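Local coordinates for protein M157 (Murid herpesvirus 1, PDB 2NYK) that serves as a mouse cytomegalovirus ligand for Ly49 natural killer cell receptors and has an MHC class I-like fold, at residues 21-26 and 39-44. The protein carries 1 engineered substitution. Numbering follows the deposited sequence.
Sequences FTMEFE and ISVDNG
Met23 faces Val41, and Phe25 faces Ile39, as non-hydrogen-bonded antiparallel pairs, with the hydrogen-bonded pair Glu24 and Ser40 between them; the two short strands run at 161° to each other. Glu24 N reaches Ser40 O at 2.9 Å, and Ser40 N answers to Glu24 O. Two residues further, beyond the Met23-Val41 pair, Asp42 N bonds to Thr22 O at 2.7 Å. The return bond goes to a side chain: Thr22 N donates to Asp42 OD1 at 3.0 Å, approaching it nearly in line with the C-O bond. The carboxylate thus does the work of a backbone carbonyl just where the second strand turns away. Asp42 and Asn43 both take positive phi, which Asp and Asn tolerate better than most residues.

Glu24, on the sheet face it shares with Ser40, bends at chi2 (75°), folding its carboxylate back toward this turn. Its two oxygens straddle Asn43 N, with OE1 at 3.0 Å and both bonds weak. Thr22 OG1 lies 2.5 Å from Glu24 OE2, shorter than expected and so doubtful in detail. A water joins Glu24 OE1, weakly, to Gly44 O, and another bridges Glu24 O and Ser40 OG, the small serine fitting beside the acid.

The other face is apolar. Beta-branched Ile39 and Val41 suit the extended backbone; Met23, long and flexible, crosses Ile39 with CG 3.7 Å from Ile39 CG2, and the flat ring of Phe25 lies beside Ile39 CG1. Two helices lie over this side of the MHC-like platform: 71-90 meets Phe25 and Ile39, and 157-173 meets Met23 and Val41. Within the sheet, strand 96-106 flanks strand 21-30 and strand 46-51 flanks strand 35-41, so both hairpin strands lie inside it.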
# COMPACT_ATOMS: atom_id res chain seq x y z
N PHE A 21 8.11 -3.66 -10.63
CA PHE A 21 7.22 -3.34 -9.51
C PHE A 21 5.96 -2.64 -9.99
O PHE A 21 5.88 -2.24 -11.14
CB PHE A 21 7.94 -2.53 -8.42
CG PHE A 21 8.23 -1.08 -8.79
CD1 PHE A 21 7.37 -0.06 -8.40
CD2 PHE A 21 9.41 -0.73 -9.47
CE1 PHE A 21 7.63 1.28 -8.73
CE2 PHE A 21 9.72 0.59 -9.77
CZ PHE A 21 8.83 1.62 -9.40
N THR A 22 4.99 -2.51 -9.11
CA THR A 22 3.72 -1.87 -9.44
C THR A 22 3.53 -0.67 -8.52
O THR A 22 4.10 -0.60 -7.42
CB THR A 22 2.50 -2.85 -9.27
OG1 THR A 22 2.23 -3.05 -7.87
CG2 THR A 22 2.79 -4.22 -9.91
N MET A 23 2.78 0.31 -9.02
CA MET A 23 2.40 1.48 -8.28
C MET A 23 0.91 1.68 -8.51
O MET A 23 0.41 1.50 -9.64
CB MET A 23 3.20 2.70 -8.73
CG MET A 23 3.01 3.94 -7.84
SD MET A 23 4.36 5.20 -8.01
CE MET A 23 5.72 4.15 -8.48
N GLU A 24 0.20 2.03 -7.43
CA GLU A 24 -1.24 2.21 -7.50
C GLU A 24 -1.52 3.62 -7.08
O GLU A 24 -1.16 4.02 -5.97
CB GLU A 24 -1.96 1.21 -6.60
CG GLU A 24 -1.69 -0.32 -6.93
CD GLU A 24 -0.30 -0.83 -6.51
OE1 GLU A 24 0.19 -0.50 -5.42
OE2 GLU A 24 0.32 -1.59 -7.28
N PHE A 25 -2.14 4.39 -7.97
CA PHE A 25 -2.49 5.77 -7.71
C PHE A 25 -3.98 5.81 -7.53
O PHE A 25 -4.73 5.30 -8.39
CB PHE A 25 -2.13 6.65 -8.93
CG PHE A 25 -0.70 6.59 -9.33
CD1 PHE A 25 0.23 7.46 -8.76
CD2 PHE A 25 -0.28 5.67 -10.30
CE1 PHE A 25 1.56 7.42 -9.15
CE2 PHE A 25 1.03 5.61 -10.69
CZ PHE A 25 1.97 6.50 -10.14
N GLU A 26 -4.46 6.37 -6.42
CA GLU A 26 -5.89 6.38 -6.18
C GLU A 26 -6.38 7.75 -5.72
O GLU A 26 -5.74 8.40 -4.89
CB GLU A 26 -6.25 5.31 -5.15
CG GLU A 26 -7.73 5.26 -4.78
CD GLU A 26 -8.07 3.99 -4.03
OE1 GLU A 26 -9.16 3.92 -3.43
OE2 GLU A 26 -7.27 3.05 -4.03
N ILE A 39 -0.76 6.93 -2.79
CA ILE A 39 0.14 6.16 -3.64
C ILE A 39 0.52 4.94 -2.82
O ILE A 39 0.88 5.07 -1.65
CB ILE A 39 1.42 6.94 -4.00
CG1 ILE A 39 1.10 8.21 -4.80
CG2 ILE A 39 2.39 6.04 -4.83
CD1 ILE A 39 2.32 9.05 -4.98
N SER A 40 0.47 3.77 -3.47
CA SER A 40 0.89 2.52 -2.87
C SER A 40 1.84 1.90 -3.88
O SER A 40 1.85 2.31 -5.05
CB SER A 40 -0.32 1.59 -2.69
OG SER A 40 -1.41 2.33 -2.11
N VAL A 41 2.62 0.91 -3.45
CA VAL A 41 3.51 0.24 -4.36
C VAL A 41 3.34 -1.24 -4.11
O VAL A 41 3.05 -1.64 -2.99
CB VAL A 41 4.99 0.62 -4.18
CG1 VAL A 41 5.21 2.13 -4.41
CG2 VAL A 41 5.48 0.21 -2.78
N ASP A 42 3.54 -2.01 -5.17
CA ASP A 42 3.47 -3.47 -5.12
C ASP A 42 2.19 -4.00 -4.52
O ASP A 42 2.20 -5.00 -3.78
CB ASP A 42 4.72 -4.05 -4.45
CG ASP A 42 5.88 -4.10 -5.40
OD1 ASP A 42 5.61 -3.98 -6.61
OD2 ASP A 42 7.04 -4.26 -4.97
N ASN A 43 1.09 -3.33 -4.84
CA ASN A 43 -0.25 -3.69 -4.35
C ASN A 43 -0.33 -3.80 -2.81
O ASN A 43 -1.08 -4.62 -2.27
CB ASN A 43 -0.74 -4.96 -5.07
CG ASN A 43 -2.25 -5.12 -5.01
OD1 ASN A 43 -3.02 -4.14 -5.05
ND2 ASN A 43 -2.68 -6.36 -4.90
N GLY A 44 0.43 -2.96 -2.10
CA GLY A 44 0.43 -2.98 -0.63
C GLY A 44 -0.34 -1.81 -0.08
O GLY A 44 -1.12 -1.19 -0.79
O HOH W 1 -3.03 4.12 -3.55
O HOH W 2 -2.38 -0.94 -3.38